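Local coordinates for type II secretion system protein H (Vibrio cholerae, PDB 4DQ9), which forms part of the pseudopilus tip complex of the type II secretion system, which is critical for recognising and binding secretion substrates such as proteases and toxins, at residues 15-20 / 149-154; 75-80 / 113-118. All blocks are in the same frame, centred on the assembly; numbering follows the deposited sequence.

Interaction 1. Residues 15-20 / 149-154; sequences QRLLLL and GTLRLL
Leu18 and Leu151 are the closest backbone positions here, their CA atoms 7.8 Å apart, a spacing that leaves the gap between helix 2-27 and strand 151-154 to be filled by side chains. The helix and strand run in opposite senses: Leu151 also touches Asn21, whereas Leu153, further along the strand, reaches back to Ala10 and Tyr14. This is the pilin-like arrangement of a pseudopilin, with a long N-terminal helix laid against antiparallel sheet. Strand 151-154 is the outermost strand of its sheet within the chain, hydrogen-bonded on its inner side to strand 141-145 through Arg152 with Thr144 and Leu154 with Arg142. Within the helical segment, the bonds from Leu19 N to Gln15 O and from Leu20 N to Arg16 O, each 3.0 Å, confirm regular alpha-helical geometry.

No hydrogen bond joins the two segments, and their contact buries a modest 122 Å², all of it from three leucines. Leu151 points at the helix and is met by two consecutive residues. Leu17 extends toward the strand with CG anti to its own N (chi1 178°), and its side chain slants across that of Leu151, Leu17 CD2 touching the branch point CG of Leu151 at 4.0 Å. Leu18 starts along the flank, but its CD2 swings in and passes alongside Leu151, the two chains running in opposite directions. Leu18 CD2 meets two atoms of that residue: CD2 of Leu151 at 3.8 Å and CB of Leu151 at 4.2 Å.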
ATOM      1  N   GLN A  15     -18.041  12.245  -4.925  1.00 16.04           N
ATOM      2  CA  GLN A  15     -17.558  13.530  -4.405  1.00 16.41           C
ATOM      3  C   GLN A  15     -16.333  13.310  -3.584  1.00 16.41           C
ATOM      4  O   GLN A  15     -15.368  14.112  -3.689  1.00 15.53           O
ATOM      5  CB  GLN A  15     -18.582  14.202  -3.546  1.00 16.16           C
ATOM      6  CG  GLN A  15     -19.833  14.579  -4.345  1.00 13.76           C
ATOM      7  CD  GLN A  15     -20.977  15.167  -3.420  1.00 15.50           C
ATOM      8  OE1 GLN A  15     -21.063  14.889  -2.218  1.00 18.53           O
ATOM      9  NE2 GLN A  15     -21.845  16.011  -4.002  1.00 17.68           N
ATOM     10  N   ARG A  16     -16.296  12.171  -2.855  1.00 15.37           N
ATOM     11  CA  ARG A  16     -15.165  11.917  -1.982  1.00 14.69           C
ATOM     12  C   ARG A  16     -13.961  11.459  -2.790  1.00 14.26           C
ATOM     13  O   ARG A  16     -12.827  11.876  -2.489  1.00 17.95           O
ATOM     14  CB  ARG A  16     -15.524  10.868  -0.917  1.00 16.66           C
ATOM     15  CG  ARG A  16     -16.546  11.475   0.059  1.00 21.47           C
ATOM     16  CD  ARG A  16     -17.426  10.368   0.702  1.00 22.64           C
ATOM     17  NE  ARG A  16     -18.377  10.965   1.677  1.00 18.25           N
ATOM     18  CZ  ARG A  16     -17.966  11.359   2.857  1.00 14.60           C
ATOM     19  NH1 ARG A  16     -16.716  11.183   3.177  1.00 18.29           N
ATOM     20  NH2 ARG A  16     -18.802  11.876   3.773  1.00 18.44           N
ATOM     21  N   LEU A  17     -14.180  10.651  -3.825  1.00 14.43           N
ATOM     22  CA  LEU A  17     -13.089  10.201  -4.635  1.00 14.02           C
ATOM     23  C   LEU A  17     -12.467  11.458  -5.370  1.00 14.38           C
ATOM     24  O   LEU A  17     -11.226  11.579  -5.462  1.00 16.01           O
ATOM     25  CB  LEU A  17     -13.585   9.210  -5.596  1.00 13.86           C
ATOM     26  CG  LEU A  17     -12.553   8.675  -6.567  1.00 19.62           C
ATOM     27  CD1 LEU A  17     -11.437   7.925  -5.833  1.00 19.72           C
ATOM     28  CD2 LEU A  17     -13.269   7.792  -7.645  1.00 25.54           C
ATOM     29  N   LEU A  18     -13.312  12.312  -5.917  1.00 17.12           N
ATOM     30  CA  LEU A  18     -12.837  13.481  -6.659  1.00 18.75           C
ATOM     31  C   LEU A  18     -11.996  14.284  -5.715  1.00 16.97           C
ATOM     32  O   LEU A  18     -10.900  14.787  -6.066  1.00 17.16           O
ATOM     33  CB  LEU A  18     -14.007  14.268  -7.212  1.00 21.32           C
ATOM     34  CG  LEU A  18     -14.696  13.874  -8.494  1.00 28.33           C
ATOM     35  CD1 LEU A  18     -15.578  15.116  -9.013  1.00 26.31           C
ATOM     36  CD2 LEU A  18     -13.861  13.507  -9.575  1.00 32.93           C
ATOM     37  N   LEU A  19     -12.475  14.467  -4.476  1.00 17.40           N
ATOM     38  CA  LEU A  19     -11.788  15.281  -3.491  1.00 16.44           C
ATOM     39  C   LEU A  19     -10.405  14.726  -3.198  1.00 16.83           C
ATOM     40  O   LEU A  19      -9.378  15.476  -3.116  1.00 17.94           O
ATOM     41  CB  LEU A  19     -12.611  15.422  -2.208  1.00 18.12           C
ATOM     42  CG  LEU A  19     -12.137  16.501  -1.292  1.00 19.25           C
ATOM     43  CD1 LEU A  19     -13.269  17.137  -0.386  1.00 23.84           C
ATOM     44  CD2 LEU A  19     -11.113  15.832  -0.389  1.00 23.06           C
ATOM     45  N   LEU A  20     -10.308  13.406  -3.033  1.00 16.40           N
ATOM     46  CA  LEU A  20      -9.028  12.789  -2.671  1.00 16.96           C
ATOM     47  C   LEU A  20      -8.085  12.900  -3.877  1.00 16.25           C
ATOM     48  O   LEU A  20      -6.892  13.124  -3.629  1.00 18.33           O
ATOM     49  CB  LEU A  20      -9.128  11.284  -2.472  1.00 17.48           C
ATOM     50  CG  LEU A  20      -9.377  10.588  -1.158  1.00 21.20           C
ATOM     51  CD1 LEU A  20      -9.229   8.969  -1.337  1.00 20.22           C
ATOM     52  CD2 LEU A  20      -8.731  11.241   0.059  1.00 19.83           C
ATOM     53  N   GLY A 149      -6.900   8.897 -14.094  0.50 32.95           N
ATOM     54  CA  GLY A 149      -7.607   9.696 -13.094  0.50 33.12           C
ATOM     55  C   GLY A 149      -8.978  10.160 -13.566  0.50 32.55           C
ATOM     56  O   GLY A 149      -9.670  10.901 -12.859  0.50 34.08           O
ATOM     57  N   THR A 150      -9.365   9.787 -14.781  0.50 31.80           N
ATOM     58  CA  THR A 150     -10.703  10.127 -15.278  0.50 30.65           C
ATOM     59  C   THR A 150     -11.747   9.233 -14.644  0.50 29.55           C
ATOM     60  O   THR A 150     -11.625   8.053 -14.542  0.50 30.08           O
ATOM     61  CB  THR A 150     -10.849  10.012 -16.801  0.50 30.76           C
ATOM     62  OG1 THR A 150     -10.076  11.058 -17.413  0.50 31.94           O
ATOM     63  CG2 THR A 150     -12.330  10.216 -17.200  0.50 30.30           C
ATOM     64  N   LEU A 151     -12.805   9.863 -14.250  1.00 29.11           N
ATOM     65  CA  LEU A 151     -13.637   9.341 -13.184  1.00 28.82           C
ATOM     66  C   LEU A 151     -15.036   9.658 -13.637  1.00 27.77           C
ATOM     67  O   LEU A 151     -15.232  10.796 -14.126  1.00 28.36           O
ATOM     68  CB  LEU A 151     -13.331  10.090 -11.890  1.00 31.75           C
ATOM     69  CG  LEU A 151     -12.099   9.671 -11.023  1.00 37.55           C
ATOM     70  CD1 LEU A 151     -11.143   8.595 -11.664  1.00 34.10           C
ATOM     71  CD2 LEU A 151     -11.356  10.880 -10.551  1.00 35.79           C
ATOM     72  N   ARG A 152     -15.979   8.746 -13.463  1.00 24.41           N
ATOM     73  CA  ARG A 152     -17.361   8.906 -13.987  0.50 24.72           C
ATOM     74  C   ARG A 152     -18.346   8.439 -12.935  1.00 24.55           C
ATOM     75  O   ARG A 152     -18.087   7.449 -12.257  1.00 22.95           O
ATOM     76  CB  ARG A 152     -17.596   8.025 -15.213  0.50 26.43           C
ATOM     77  CG  ARG A 152     -17.004   8.478 -16.488  0.50 31.72           C
ATOM     78  CD  ARG A 152     -18.047   9.189 -17.333  0.50 37.51           C
ATOM     79  NE  ARG A 152     -18.741   8.350 -18.294  0.50 41.94           N
ATOM     80  CZ  ARG A 152     -19.676   8.818 -19.109  0.50 46.11           C
ATOM     81  NH1 ARG A 152     -19.999  10.104 -19.034  0.50 47.66           N
ATOM     82  NH2 ARG A 152     -20.283   8.028 -19.990  0.50 49.99           N
ATOM     83  N   LEU A 153     -19.480   9.101 -12.840  1.00 21.88           N
ATOM     84  CA  LEU A 153     -20.609   8.661 -12.064  1.00 21.96           C
ATOM     85  C   LEU A 153     -21.650   8.198 -13.107  1.00 22.50           C
ATOM     86  O   LEU A 153     -21.978   8.975 -14.016  1.00 25.01           O
ATOM     87  CB  LEU A 153     -21.184   9.818 -11.316  1.00 22.09           C
ATOM     88  CG  LEU A 153     -22.492   9.525 -10.581  1.00 22.44           C
ATOM     89  CD1 LEU A 153     -22.396   8.522  -9.455  1.00 22.05           C
ATOM     90  CD2 LEU A 153     -22.855  10.862 -10.069  1.00 25.99           C
ATOM     91  N   LEU A 154     -22.069   6.956 -13.007  1.00 23.62           N
ATOM     92  CA  LEU A 154     -23.004   6.387 -14.028  1.00 23.83           C
ATOM     93  C   LEU A 154     -24.282   5.930 -13.329  1.00 24.00           C
ATOM     94  O   LEU A 154     -24.284   5.257 -12.303  1.00 21.18           O
ATOM     95  CB  LEU A 154     -22.391   5.244 -14.801  1.00 26.95           C
ATOM     96  CG  LEU A 154     -21.074   5.544 -15.508  1.00 30.43           C
ATOM     97  CD1 LEU A 154     -20.180   4.343 -15.552  1.00 31.58           C
ATOM     98  CD2 LEU A 154     -21.276   6.001 -16.885  1.00 35.72           C
TER

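Interaction 2. Residues 75-80 / 113-118; sequences FELGGG and PQLFVL
Leu77 O accepts a 2.9 Å hydrogen bond from Gly80 N, closing the type II' beta turn that begins at Leu77, whose side chain meets Leu115 across the contact. Gly78, at positive phi (60°), occupies the first central position of that turn. The contact brings together strands 71-77 and 115-117, outermost strands of two different antiparallel sheets; the nearest CA atoms, of Leu77 and Gln114, are 8.5 Å apart, and no hydrogen bond crosses. Gln114 and Leu115 form a classic beta bulge opposite Val33.

Leu77 CD2 touches Leu115 CD2 at 3.9 Å as the two side chains cross obliquely, and the same Leu77 methyl lies in plane at the edge of the Phe75 ring. Gln114 bends at chi2 (97°) to bring its amide to the far end of Phe75, with NE2 3.9 Å from CZ of that ring, approaching obliquely. Ring and amide planes differ by 60°, which excludes a parallel stack. Both amide atoms have hydrogen bonds elsewhere, OE1 taking the backbone N of Ile35. With no hydrogen bond between the segments, the sheet edges meet here through a leucine-leucine contact and an amide packed against a ring.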
ATOM      1  N   PHE A  75     -17.561  -4.230  -6.049  1.00 16.59           N
ATOM      2  CA  PHE A  75     -16.560  -3.536  -6.837  1.00 16.29           C
ATOM      3  C   PHE A  75     -15.828  -4.575  -7.754  1.00 14.94           C
ATOM      4  O   PHE A  75     -15.801  -5.787  -7.440  1.00 16.98           O
ATOM      5  CB  PHE A  75     -15.558  -2.702  -6.046  1.00 15.71           C
ATOM      6  CG  PHE A  75     -14.495  -3.451  -5.314  1.00 16.38           C
ATOM      7  CD1 PHE A  75     -14.800  -4.162  -4.144  1.00 20.20           C
ATOM      8  CD2 PHE A  75     -13.182  -3.392  -5.752  1.00 17.15           C
ATOM      9  CE1 PHE A  75     -13.835  -4.872  -3.423  1.00 24.08           C
ATOM     10  CE2 PHE A  75     -12.172  -4.118  -5.059  1.00 17.38           C
ATOM     11  CZ  PHE A  75     -12.521  -4.889  -3.890  1.00 23.06           C
ATOM     12  N   GLU A  76     -15.257  -4.026  -8.809  1.00 16.75           N
ATOM     13  CA  GLU A  76     -14.447  -4.724  -9.808  1.00 17.83           C
ATOM     14  C   GLU A  76     -13.166  -3.913  -9.908  1.00 18.24           C
ATOM     15  O   GLU A  76     -13.209  -2.645  -9.849  1.00 17.07           O
ATOM     16  CB  GLU A  76     -15.089  -4.733 -11.217  1.00 20.14           C
ATOM     17  CG  GLU A  76     -16.264  -5.529 -11.391  1.00 22.23           C
ATOM     18  CD  GLU A  76     -17.045  -5.219 -12.614  1.00 24.98           C
ATOM     19  OE1 GLU A  76     -17.084  -4.053 -13.120  1.00 28.77           O
ATOM     20  OE2 GLU A  76     -17.680  -6.176 -13.061  1.00 27.88           O
ATOM     21  N   LEU A  77     -12.024  -4.594  -9.999  1.00 20.02           N
ATOM     22  CA  LEU A  77     -10.756  -3.968 -10.407  1.00 20.60           C
ATOM     23  C   LEU A  77     -10.434  -4.213 -11.814  1.00 22.73           C
ATOM     24  O   LEU A  77     -10.357  -5.358 -12.228  1.00 24.74           O
ATOM     25  CB  LEU A  77      -9.588  -4.559  -9.576  1.00 21.37           C
ATOM     26  CG  LEU A  77      -9.828  -4.334  -8.079  1.00 19.65           C
ATOM     27  CD1 LEU A  77      -8.786  -5.043  -7.176  1.00 21.03           C
ATOM     28  CD2 LEU A  77      -9.808  -2.889  -7.699  1.00 18.21           C
ATOM     29  N   GLY A  78     -10.261  -3.111 -12.534  1.00 24.25           N
ATOM     30  CA  GLY A  78      -9.868  -3.150 -13.924  1.00 27.63           C
ATOM     31  C   GLY A  78     -10.939  -3.929 -14.664  1.00 29.49           C
ATOM     32  O   GLY A  78     -12.130  -3.705 -14.458  1.00 30.63           O
ATOM     33  N   GLY A  79     -10.509  -4.915 -15.427  1.00 31.53           N
ATOM     34  CA  GLY A  79     -11.451  -5.703 -16.188  1.00 33.49           C
ATOM     35  C   GLY A  79     -11.921  -6.940 -15.474  1.00 32.57           C
ATOM     36  O   GLY A  79     -12.532  -7.814 -16.099  1.00 35.83           O
ATOM     37  N   GLY A  80     -11.701  -7.006 -14.164  1.00 30.05           N
ATOM     38  CA  GLY A  80     -11.938  -8.252 -13.439  1.00 28.51           C
ATOM     39  C   GLY A  80     -13.355  -8.444 -12.961  1.00 26.92           C
ATOM     40  O   GLY A  80     -14.285  -7.624 -13.232  1.00 27.80           O
ATOM     41  N   PRO A 113      -5.469   0.052   1.206  1.00 17.86           N
ATOM     42  CA  PRO A 113      -6.535   0.332   0.211  1.00 16.83           C
ATOM     43  C   PRO A 113      -6.388  -0.502  -1.027  1.00 17.87           C
ATOM     44  O   PRO A 113      -5.231  -0.804  -1.420  1.00 18.03           O
ATOM     45  CB  PRO A 113      -6.246   1.801  -0.182  1.00 17.98           C
ATOM     46  CG  PRO A 113      -4.722   1.957   0.163  1.00 18.99           C
ATOM     47  CD  PRO A 113      -4.500   1.130   1.304  1.00 17.92           C
ATOM     48  N   GLN A 114      -7.492  -0.879  -1.682  1.00 17.91           N
ATOM     49  CA  GLN A 114      -7.451  -1.534  -2.985  1.00 18.56           C
ATOM     50  C   GLN A 114      -7.383  -0.483  -4.070  1.00 17.72           C
ATOM     51  O   GLN A 114      -6.914  -0.771  -5.175  1.00 22.18           O
ATOM     52  CB  GLN A 114      -8.673  -2.399  -3.283  1.00 17.43           C
ATOM     53  CG  GLN A 114      -8.880  -3.450  -2.264  1.00 18.33           C
ATOM     54  CD  GLN A 114      -9.931  -2.985  -1.201  1.00 13.00           C
ATOM     55  OE1 GLN A 114     -10.156  -1.744  -0.954  1.00 19.34           O
ATOM     56  NE2 GLN A 114     -10.627  -3.956  -0.643  1.00 17.67           N
ATOM     57  N   LEU A 115      -7.800   0.723  -3.762  1.00 17.39           N
ATOM     58  CA  LEU A 115      -7.760   1.837  -4.722  1.00 16.23           C
ATOM     59  C   LEU A 115      -6.711   2.844  -4.371  1.00 17.73           C
ATOM     60  O   LEU A 115      -6.835   3.481  -3.315  1.00 17.63           O
ATOM     61  CB  LEU A 115      -9.144   2.508  -4.902  1.00 16.69           C
ATOM     62  CG  LEU A 115     -10.395   1.655  -5.064  1.00 15.71           C
ATOM     63  CD1 LEU A 115     -11.623   2.596  -5.226  1.00 19.37           C
ATOM     64  CD2 LEU A 115     -10.181   0.747  -6.270  1.00 18.81           C
ATOM     65  N   PHE A 116      -5.671   2.991  -5.187  1.00 17.14           N
ATOM     66  CA  PHE A 116      -4.678   3.976  -4.984  1.00 16.45           C
ATOM     67  C   PHE A 116      -5.018   5.253  -5.687  1.00 16.93           C
ATOM     68  O   PHE A 116      -5.453   5.246  -6.861  1.00 16.25           O
ATOM     69  CB  PHE A 116      -3.283   3.473  -5.366  1.00 17.11           C
ATOM     70  CG  PHE A 116      -2.926   2.169  -4.718  1.00 15.79           C
ATOM     71  CD1 PHE A 116      -2.489   2.172  -3.380  1.00 15.43           C
ATOM     72  CD2 PHE A 116      -2.973   0.975  -5.386  1.00 15.05           C
ATOM     73  CE1 PHE A 116      -2.130   0.945  -2.784  1.00 18.94           C
ATOM     74  CE2 PHE A 116      -2.707  -0.278  -4.705  1.00 20.65           C
ATOM     75  CZ  PHE A 116      -2.218  -0.221  -3.402  1.00 21.00           C
ATOM     76  N   VAL A 117      -4.783   6.348  -4.992  1.00 15.30           N
ATOM     77  CA  VAL A 117      -5.106   7.694  -5.471  1.00 15.26           C
ATOM     78  C   VAL A 117      -3.795   8.464  -5.323  1.00 17.03           C
ATOM     79  O   VAL A 117      -3.554   9.100  -4.277  1.00 19.11           O
ATOM     80  CB  VAL A 117      -6.279   8.307  -4.733  1.00 14.23           C
ATOM     81  CG1 VAL A 117      -6.622   9.795  -5.264  1.00 17.51           C
ATOM     82  CG2 VAL A 117      -7.506   7.393  -4.811  1.00 14.77           C
ATOM     83  N   LEU A 118      -2.969   8.342  -6.363  1.00 17.74           N
ATOM     84  CA  LEU A 118      -1.582   8.763  -6.259  1.00 19.29           C
ATOM     85  C   LEU A 118      -1.389  10.293  -6.594  1.00 20.86           C
ATOM     86  O   LEU A 118      -2.182  10.909  -7.306  1.00 22.36           O
ATOM     87  CB  LEU A 118      -0.715   7.950  -7.164  1.00 20.55           C
ATOM     88  CG  LEU A 118      -0.798   6.405  -7.073  1.00 23.44           C
ATOM     89  CD1 LEU A 118       0.123   5.711  -8.038  1.00 27.59           C
ATOM     90  CD2 LEU A 118      -0.586   6.011  -5.668  1.00 21.05           C
TER

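Interaction 2 is nested within the chain loop closed by interaction 1, and their centres lie 13 Å apart. They touch directly through Val117: its CG2 is 4.1 Å from Leu17 CD1, and its CG1 is 3.7 Å from Leu20 C. Leu17 consequently serves both neighbourhoods, turning CD2 to strand 151-154 and CD1 to strand 115-117. The two contacts also share a sheet, since strands 151-154 and 71-77 are its outermost members within the chain. Sodium sites occur at Asp36 and Thr43 and at Gln54, Lys55 and Glu110. The Gln114 side chain is about 7 Å from a sodium ion, against about 13 Å for that of Leu17.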